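PDB 6NHX: ATP-dependent DNA ligase from Mycobacterium tuberculosis, which seals breaks in double-stranded DNA using ATP, acting with Ku in the non-homologous end joining of double-strand breaks. Local coordinates for residues A[121-127]-A[168-174]; A[154-158]-A[185-189]. The protein carries 1 engineered substitution. Residue numbers count along the deposited sequence, not the author numbering.

Contact 1 of 2, residues A[121-127]-A[168-174]; sequences GTRYQDR and KRRDSRY. With ATP (adenosine-5'-triphosphate), chain B.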
loop_
_atom_site.group_PDB
_atom_site.type_symbol
_atom_site.label_atom_id
_atom_site.label_comp_id
_atom_site.label_asym_id
_atom_site.label_seq_id
_atom_site.Cartn_x
_atom_site.Cartn_y
_atom_site.Cartn_z
ATOM N N GLY A 121 -17.842 2.760 18.295
ATOM C CA GLY A 121 -18.973 3.647 18.124
ATOM C C GLY A 121 -18.678 5.096 18.412
ATOM O O GLY A 121 -19.582 5.939 18.345
ATOM N N THR A 122 -17.437 5.408 18.765
ATOM C CA THR A 122 -17.014 6.779 18.997
ATOM C C THR A 122 -16.673 7.421 17.653
ATOM O O THR A 122 -16.090 6.776 16.780
ATOM C CB THR A 122 -15.793 6.764 19.914
ATOM O OG1 THR A 122 -16.204 6.229 21.185
ATOM C CG2 THR A 122 -15.225 8.154 20.107
ATOM N N ARG A 123 -17.055 8.685 17.479
ATOM C CA ARG A 123 -16.850 9.356 16.196
ATOM C C ARG A 123 -15.359 9.522 15.914
ATOM O O ARG A 123 -14.552 9.744 16.828
ATOM C CB ARG A 123 -17.479 10.743 16.231
ATOM C CG ARG A 123 -18.993 10.746 16.306
ATOM C CD ARG A 123 -19.492 12.094 16.797
ATOM N NE ARG A 123 -20.905 12.057 17.160
ATOM C CZ ARG A 123 -21.361 11.790 18.380
ATOM N NH1 ARG A 123 -20.521 11.533 19.373
ATOM N NH2 ARG A 123 -22.662 11.779 18.608
ATOM N N TYR A 124 -15.008 9.442 14.617
ATOM C CA TYR A 124 -13.617 9.551 14.202
ATOM C C TYR A 124 -12.932 10.748 14.842
ATOM O O TYR A 124 -11.800 10.645 15.315
ATOM C CB TYR A 124 -13.559 9.658 12.673
ATOM C CG TYR A 124 -12.185 10.006 12.143
ATOM C CD1 TYR A 124 -11.273 9.009 11.796
ATOM C CD2 TYR A 124 -11.787 11.333 12.013
ATOM C CE1 TYR A 124 -10.010 9.321 11.333
ATOM C CE2 TYR A 124 -10.515 11.664 11.555
ATOM C CZ TYR A 124 -9.637 10.649 11.204
ATOM O OH TYR A 124 -8.376 10.987 10.753
ATOM N N GLN A 125 -13.600 11.904 14.841
ATOM C CA GLN A 125 -12.972 13.118 15.353
ATOM C C GLN A 125 -12.517 12.924 16.794
ATOM O O GLN A 125 -11.441 13.394 17.189
ATOM C CB GLN A 125 -13.973 14.267 15.258
ATOM C CG GLN A 125 -13.496 15.577 15.854
ATOM C CD GLN A 125 -14.236 16.761 15.271
ATOM O OE1 GLN A 125 -14.249 16.951 14.058
ATOM N NE2 GLN A 125 -14.868 17.555 16.130
ATOM N N ASP A 126 -13.309 12.195 17.579
ATOM C CA ASP A 126 -12.983 11.971 18.985
ATOM C C ASP A 126 -11.945 10.866 19.156
ATOM O O ASP A 126 -11.076 10.968 20.028
ATOM C CB ASP A 126 -14.254 11.641 19.766
ATOM C CG ASP A 126 -15.291 12.739 19.677
ATOM O OD1 ASP A 126 -14.901 13.915 19.780
ATOM O OD2 ASP A 126 -16.492 12.425 19.514
ATOM N N ARG A 127 -12.024 9.794 18.356
ATOM C CA ARG A 127 -10.972 8.782 18.398
ATOM C C ARG A 127 -9.613 9.403 18.079
ATOM O O ARG A 127 -8.600 9.062 18.706
ATOM C CB ARG A 127 -11.258 7.642 17.427
ATOM C CG ARG A 127 -12.620 6.967 17.595
ATOM C CD ARG A 127 -12.655 5.605 16.893
ATOM N NE ARG A 127 -12.311 5.681 15.460
ATOM C CZ ARG A 127 -13.161 5.914 14.466
ATOM N NH1 ARG A 127 -14.444 6.132 14.709
ATOM N NH2 ARG A 127 -12.718 5.941 13.218
ATOM N N LYS A 168 -11.754 10.966 5.735
ATOM C CA LYS A 168 -12.569 10.219 6.679
ATOM C C LYS A 168 -13.574 11.165 7.317
ATOM O O LYS A 168 -13.206 12.248 7.783
ATOM C CB LYS A 168 -11.682 9.542 7.731
ATOM C CG LYS A 168 -10.695 8.578 7.094
ATOM C CD LYS A 168 -9.690 8.022 8.109
ATOM C CE LYS A 168 -8.704 7.065 7.453
ATOM N NZ LYS A 168 -7.675 6.614 8.445
ATOM N N ARG A 169 -14.844 10.775 7.305
ATOM C CA ARG A 169 -15.870 11.646 7.863
ATOM C C ARG A 169 -15.638 11.854 9.353
ATOM O O ARG A 169 -15.399 10.900 10.105
ATOM C CB ARG A 169 -17.243 11.017 7.646
ATOM C CG ARG A 169 -17.867 11.331 6.308
ATOM C CD ARG A 169 -19.368 11.030 6.290
ATOM N NE ARG A 169 -20.091 11.967 7.140
ATOM C CZ ARG A 169 -20.661 13.090 6.712
ATOM N NH1 ARG A 169 -20.612 13.419 5.427
ATOM N NH2 ARG A 169 -21.284 13.884 7.576
ATOM N N ARG A 170 -15.707 13.112 9.788
ATOM C CA ARG A 170 -15.429 13.415 11.189
ATOM C C ARG A 170 -16.419 12.736 12.132
ATOM O O ARG A 170 -16.060 12.412 13.270
ATOM C CB ARG A 170 -15.421 14.928 11.390
ATOM C CG ARG A 170 -14.227 15.597 10.717
ATOM C CD ARG A 170 -14.255 17.105 10.837
ATOM N NE ARG A 170 -13.013 17.706 10.355
ATOM C CZ ARG A 170 -11.872 17.735 11.039
ATOM N NH1 ARG A 170 -11.806 17.200 12.248
ATOM N NH2 ARG A 170 -10.793 18.296 10.511
ATOM N N ASP A 171 -17.653 12.516 11.689
ATOM C CA ASP A 171 -18.692 11.925 12.523
ATOM C C ASP A 171 -18.766 10.402 12.425
ATOM O O ASP A 171 -19.698 9.812 12.978
ATOM C CB ASP A 171 -20.061 12.548 12.192
ATOM C CG ASP A 171 -20.524 12.251 10.769
ATOM O OD1 ASP A 171 -21.531 12.856 10.335
ATOM O OD2 ASP A 171 -19.906 11.420 10.078
ATOM N N SER A 172 -17.819 9.748 11.744
ATOM C CA SER A 172 -18.008 8.351 11.367
ATOM C C SER A 172 -17.533 7.379 12.451
ATOM O O SER A 172 -16.507 7.587 13.108
ATOM C CB SER A 172 -17.340 8.028 10.020
ATOM O OG SER A 172 -15.948 8.277 10.012
ATOM N N ARG A 173 -18.287 6.294 12.599
ATOM C CA ARG A 173 -17.904 5.187 13.455
ATOM C C ARG A 173 -16.889 4.299 12.731
ATOM O O ARG A 173 -16.639 4.434 11.529
ATOM C CB ARG A 173 -19.143 4.408 13.905
ATOM C CG ARG A 173 -19.381 3.068 13.203
ATOM C CD ARG A 173 -20.732 2.443 13.575
ATOM N NE ARG A 173 -20.811 2.024 14.978
ATOM C CZ ARG A 173 -20.144 1.002 15.515
ATOM N NH1 ARG A 173 -19.323 0.265 14.773
ATOM N NH2 ARG A 173 -20.302 0.712 16.805
ATOM N N TYR A 174 -16.279 3.383 13.474
ATOM C CA TYR A 174 -15.356 2.409 12.902
ATOM C C TYR A 174 -16.120 1.128 12.620
ATOM O O TYR A 174 -16.726 0.556 13.529
ATOM C CB TYR A 174 -14.195 2.125 13.859
ATOM C CG TYR A 174 -13.051 1.425 13.166
ATOM C CD1 TYR A 174 -12.014 2.156 12.593
ATOM C CD2 TYR A 174 -13.037 0.033 13.028
ATOM C CE1 TYR A 174 -10.952 1.519 11.931
ATOM C CE2 TYR A 174 -11.996 -0.609 12.350
ATOM C CZ TYR A 174 -10.959 0.144 11.814
ATOM O OH TYR A 174 -9.934 -0.488 11.150
HETATM P PG ATP B . -7.757 -1.993 -0.752
HETATM O O1G ATP B . -8.534 -0.716 -0.500
HETATM O O2G ATP B . -8.604 -3.224 -1.010
HETATM O O3G ATP B . -6.679 -2.228 0.291
HETATM P PB ATP B . -5.463 -1.437 -2.485
HETATM O O1B ATP B . -5.274 -1.396 -3.980
HETATM O O2B ATP B . -4.547 -2.259 -1.605
HETATM O O3B ATP B . -7.006 -1.791 -2.178
HETATM P PA ATP B . -5.263 1.452 -2.624
HETATM O O1A ATP B . -6.354 1.600 -3.641
HETATM O O2A ATP B . -3.793 1.579 -2.927
HETATM O O3A ATP B . -5.478 0.047 -1.898
HETATM O "O5'" ATP B . -5.661 2.309 -1.309
HETATM C "C5'" ATP B . -4.695 2.568 -0.295
HETATM C "C4'" ATP B . -4.581 1.390 0.678
HETATM O "O4'" ATP B . -3.767 1.825 1.768
HETATM C "C3'" ATP B . -5.904 0.957 1.272
HETATM O "O3'" ATP B . -5.790 -0.397 1.699
HETATM C "C2'" ATP B . -5.975 1.835 2.490
HETATM O "O2'" ATP B . -6.856 1.314 3.495
HETATM C "C1'" ATP B . -4.529 1.857 2.973
HETATM N N9 ATP B . -4.174 3.137 3.619
HETATM C C8 ATP B . -3.051 3.865 3.394
HETATM N N7 ATP B . -3.024 4.973 4.185
HETATM C C5 ATP B . -4.141 4.930 4.935
HETATM C C6 ATP B . -4.735 5.791 5.947
HETATM N N6 ATP B . -4.135 6.934 6.301
HETATM N N1 ATP B . -5.904 5.411 6.484
HETATM C C2 ATP B . -6.531 4.282 6.134
HETATM N N3 ATP B . -6.052 3.447 5.198
HETATM C C4 ATP B . -4.891 3.736 4.568
HETATM O O HOH W 1 -14.403 6.121 10.859
#

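Contact 2 of 2, residues A[154-158]-A[185-189]; sequences FACSR and KDKHW. With ATP (adenosine-5'-triphosphate), chain B.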
loop_
_atom_site.group_PDB
_atom_site.type_symbol
_atom_site.label_atom_id
_atom_site.label_comp_id
_atom_site.label_asym_id
_atom_site.label_seq_id
_atom_site.Cartn_x
_atom_site.Cartn_y
_atom_site.Cartn_z
ATOM N N PHE A 154 -5.256 17.571 -0.736
ATOM C CA PHE A 154 -4.705 16.817 -1.851
ATOM C C PHE A 154 -3.455 17.499 -2.380
ATOM O O PHE A 154 -2.463 16.834 -2.702
ATOM C CB PHE A 154 -5.783 16.714 -2.936
ATOM C CG PHE A 154 -5.604 15.566 -3.897
ATOM C CD1 PHE A 154 -5.431 15.810 -5.249
ATOM C CD2 PHE A 154 -5.668 14.249 -3.459
ATOM C CE1 PHE A 154 -5.294 14.758 -6.156
ATOM C CE2 PHE A 154 -5.529 13.195 -4.363
ATOM C CZ PHE A 154 -5.351 13.459 -5.720
ATOM N N ALA A 155 -3.484 18.830 -2.489
ATOM C CA ALA A 155 -2.328 19.557 -3.003
ATOM C C ALA A 155 -1.155 19.445 -2.042
ATOM O O ALA A 155 -0.002 19.357 -2.475
ATOM C CB ALA A 155 -2.678 21.028 -3.223
ATOM N N CYS A 156 -1.431 19.447 -0.741
ATOM C CA CYS A 156 -0.364 19.276 0.234
ATOM C C CYS A 156 0.247 17.884 0.135
ATOM O O CYS A 156 1.479 17.727 0.114
ATOM C CB CYS A 156 -0.943 19.521 1.621
ATOM S SG CYS A 156 0.259 19.410 2.933
ATOM N N SER A 157 -0.598 16.860 0.052
ATOM C CA SER A 157 -0.093 15.507 -0.136
ATOM C C SER A 157 0.788 15.412 -1.368
ATOM O O SER A 157 1.869 14.807 -1.331
ATOM C CB SER A 157 -1.258 14.526 -0.223
ATOM O OG SER A 157 -0.809 13.252 -0.637
ATOM N N ARG A 158 0.354 16.003 -2.482
ATOM C CA ARG A 158 1.165 15.940 -3.692
ATOM C C ARG A 158 2.534 16.573 -3.477
ATOM O O ARG A 158 3.554 16.014 -3.905
ATOM C CB ARG A 158 0.442 16.609 -4.865
ATOM C CG ARG A 158 1.110 16.358 -6.195
ATOM C CD ARG A 158 0.533 17.262 -7.277
ATOM N NE ARG A 158 1.305 17.169 -8.515
ATOM C CZ ARG A 158 1.035 16.306 -9.487
ATOM N NH1 ARG A 158 1.786 16.278 -10.581
ATOM N NH2 ARG A 158 0.012 15.471 -9.369
ATOM N N LYS A 185 -10.722 7.111 -0.652
ATOM C CA LYS A 185 -9.312 7.047 -1.009
ATOM C C LYS A 185 -9.096 7.587 -2.417
ATOM O O LYS A 185 -9.886 7.303 -3.321
ATOM C CB LYS A 185 -8.753 5.620 -0.895
ATOM C CG LYS A 185 -9.598 4.556 -1.567
ATOM C CD LYS A 185 -8.857 3.231 -1.643
ATOM C CE LYS A 185 -9.650 2.206 -2.434
ATOM N NZ LYS A 185 -8.847 0.972 -2.712
ATOM N N ASP A 186 -8.014 8.344 -2.603
ATOM C CA ASP A 186 -7.785 9.108 -3.829
ATOM C C ASP A 186 -6.280 9.228 -4.030
ATOM O O ASP A 186 -5.581 9.704 -3.139
ATOM C CB ASP A 186 -8.438 10.492 -3.655
ATOM C CG ASP A 186 -8.477 11.307 -4.919
ATOM O OD1 ASP A 186 -7.929 10.859 -5.941
ATOM O OD2 ASP A 186 -9.049 12.419 -4.872
ATOM N N LYS A 187 -5.779 8.811 -5.193
ATOM C CA LYS A 187 -4.355 8.831 -5.498
ATOM C C LYS A 187 -4.039 9.900 -6.540
ATOM O O LYS A 187 -4.854 10.187 -7.418
ATOM C CB LYS A 187 -3.907 7.465 -6.039
ATOM C CG LYS A 187 -4.045 6.329 -5.031
ATOM C CD LYS A 187 -3.158 5.160 -5.403
ATOM C CE LYS A 187 -3.789 3.848 -4.996
ATOM N NZ LYS A 187 -4.479 3.190 -6.134
ATOM N N HIS A 188 -2.823 10.457 -6.468
ATOM C CA HIS A 188 -2.392 11.439 -7.455
ATOM C C HIS A 188 -2.224 10.824 -8.834
ATOM O O HIS A 188 -2.528 11.472 -9.841
ATOM C CB HIS A 188 -1.082 12.071 -7.019
ATOM C CG HIS A 188 -1.170 12.695 -5.670
ATOM N ND1 HIS A 188 -1.978 13.777 -5.405
ATOM C CD2 HIS A 188 -0.579 12.367 -4.496
ATOM C CE1 HIS A 188 -1.880 14.093 -4.127
ATOM N NE2 HIS A 188 -1.038 13.252 -3.556
ATOM N N TRP A 189 -1.729 9.595 -8.916
ATOM C CA TRP A 189 -1.427 8.961 -10.193
ATOM C C TRP A 189 -2.515 7.983 -10.590
ATOM O O TRP A 189 -2.995 7.200 -9.765
ATOM C CB TRP A 189 -0.117 8.179 -10.110
ATOM C CG TRP A 189 1.116 9.010 -10.114
ATOM C CD1 TRP A 189 1.736 9.566 -9.027
ATOM C CD2 TRP A 189 1.891 9.382 -11.258
ATOM N NE1 TRP A 189 2.857 10.261 -9.433
ATOM C CE2 TRP A 189 2.971 10.164 -10.798
ATOM C CE3 TRP A 189 1.779 9.124 -12.632
ATOM C CZ2 TRP A 189 3.926 10.692 -11.657
ATOM C CZ3 TRP A 189 2.733 9.650 -13.486
ATOM C CH2 TRP A 189 3.793 10.427 -12.992
HETATM P PG ATP B . -7.757 -1.993 -0.752
HETATM O O1G ATP B . -8.534 -0.716 -0.500
HETATM O O2G ATP B . -8.604 -3.224 -1.010
HETATM O O3G ATP B . -6.679 -2.228 0.291
HETATM P PB ATP B . -5.463 -1.437 -2.485
HETATM O O1B ATP B . -5.274 -1.396 -3.980
HETATM O O2B ATP B . -4.547 -2.259 -1.605
HETATM O O3B ATP B . -7.006 -1.791 -2.178
HETATM P PA ATP B . -5.263 1.452 -2.624
HETATM O O1A ATP B . -6.354 1.600 -3.641
HETATM O O2A ATP B . -3.793 1.579 -2.927
HETATM O O3A ATP B . -5.478 0.047 -1.898
HETATM O "O5'" ATP B . -5.661 2.309 -1.309
HETATM C "C5'" ATP B . -4.695 2.568 -0.295
HETATM C "C4'" ATP B . -4.581 1.390 0.678
HETATM O "O4'" ATP B . -3.767 1.825 1.768
HETATM C "C3'" ATP B . -5.904 0.957 1.272
HETATM O "O3'" ATP B . -5.790 -0.397 1.699
HETATM C "C2'" ATP B . -5.975 1.835 2.490
HETATM O "O2'" ATP B . -6.856 1.314 3.495
HETATM C "C1'" ATP B . -4.529 1.857 2.973
HETATM N N9 ATP B . -4.174 3.137 3.619
HETATM C C8 ATP B . -3.051 3.865 3.394
HETATM N N7 ATP B . -3.024 4.973 4.185
HETATM C C5 ATP B . -4.141 4.930 4.935
HETATM C C6 ATP B . -4.735 5.791 5.947
HETATM N N6 ATP B . -4.135 6.934 6.301
HETATM N N1 ATP B . -5.904 5.411 6.484
HETATM C C2 ATP B . -6.531 4.282 6.134
HETATM N N3 ATP B . -6.052 3.447 5.198
HETATM C C4 ATP B . -4.891 3.736 4.568
HETATM O O HOH W 2 -2.201 15.439 -7.646
#

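Contact 1 of 2, residues A[121-127]-A[168-174]
Strand 164-169 carries nucleotidyltransferase motif IV of the DNA ligase family, and its Lys-168 reaches the adenine pocket, where NZ donates to ATP N1 at 2.9 Å. Just past that lysine the chain makes a type I beta turn from Arg-169 to Ser-172, and the start of helix 124-136 docks on it. Arg-123 is the N-cap residue, and two amides of the first turn find acceptors across the contact: Tyr-124 N donates to Ser-172 O (2.8 Å) and Gln-125 N to Arg-170 O (3.0 Å). Ser-172 O also receives Arg-127 NH1 at 3.0 Å; this same nitrogen holds Thr-122 O at 2.7 Å, so one guanidinium ties the loop before the helix to the turn. Water 1 bridges Arg-127 NH2, Ser-172 OG and Arg-173 O. Lys-168 CB lies over one face of the Tyr-124 ring, 4.1 Å from its centroid, a CH-pi contact. Around this, Tyr-124 OH bonds Glu-29 of strand 26-31, which also forms a salt bridge with Lys-168, while Arg-127 forms one with Asp-110 of strand 105-114 and Tyr-174 OH bonds Asp-78 of strand 74-82.

Contact 2 of 2, residues A[154-158]-A[185-189]
A single direct hydrogen bond crosses this interface: His-188 NE2 donates to Ser-157 OG at 2.9 Å, and that hydroxyl is also hydrogen-bonded to Gly-164 O at the start of strand 164-169. Water 2 adds an indirect link, 2.8 Å from both Arg-158 NH2 and His-188 ND1. The rest is ring packing. The imidazole slots between two helix residues one turn apart: Arg-158 CB sits 3.8 Å from the His-188 ring centroid, a CH-pi contact, and the Phe-154 ring meets the imidazole obliquely, centroids 4.3 Å apart and planes at 43°. Helix 150-160 thus covers the end of strand 184-187, which carries motif V of the ligase nucleotidyltransferase domain. Phe-154 reaches further back along it, CE2 lying 3.5 Å from Asp-186 CG, whose carboxylate OD2 bonds Val-18 N. As for the ligand, Lys-185 NZ donates to ATP O1G (2.8 Å) and O1A (2.7 Å), and Lys-187 CE comes within 3.1 Å of ATP O2A.

How the contacts relate
The segments alternate along the chain, 121-127, 154-158, 168-174, 185-189. In contact 1 the start of a helix meets the turn that follows strand 164-169; in contact 2 a helix packs on the end of strand 184-187, the antiparallel neighbour of 164-169 in the same mixed sheet. Contact centres lie 22 Å apart and their nearest atoms about 8 Å, without touching; ATP lies within reach of both. Contact 1 serves the base and contact 2 the phosphates: Lys-168 NZ and Lys-185 NZ are 12.6 Å apart. Helix 150-160 leads into strand 164-169 past Glu-163, a probable manganese ligand whose side chain is about 4 Å from that of Lys-187.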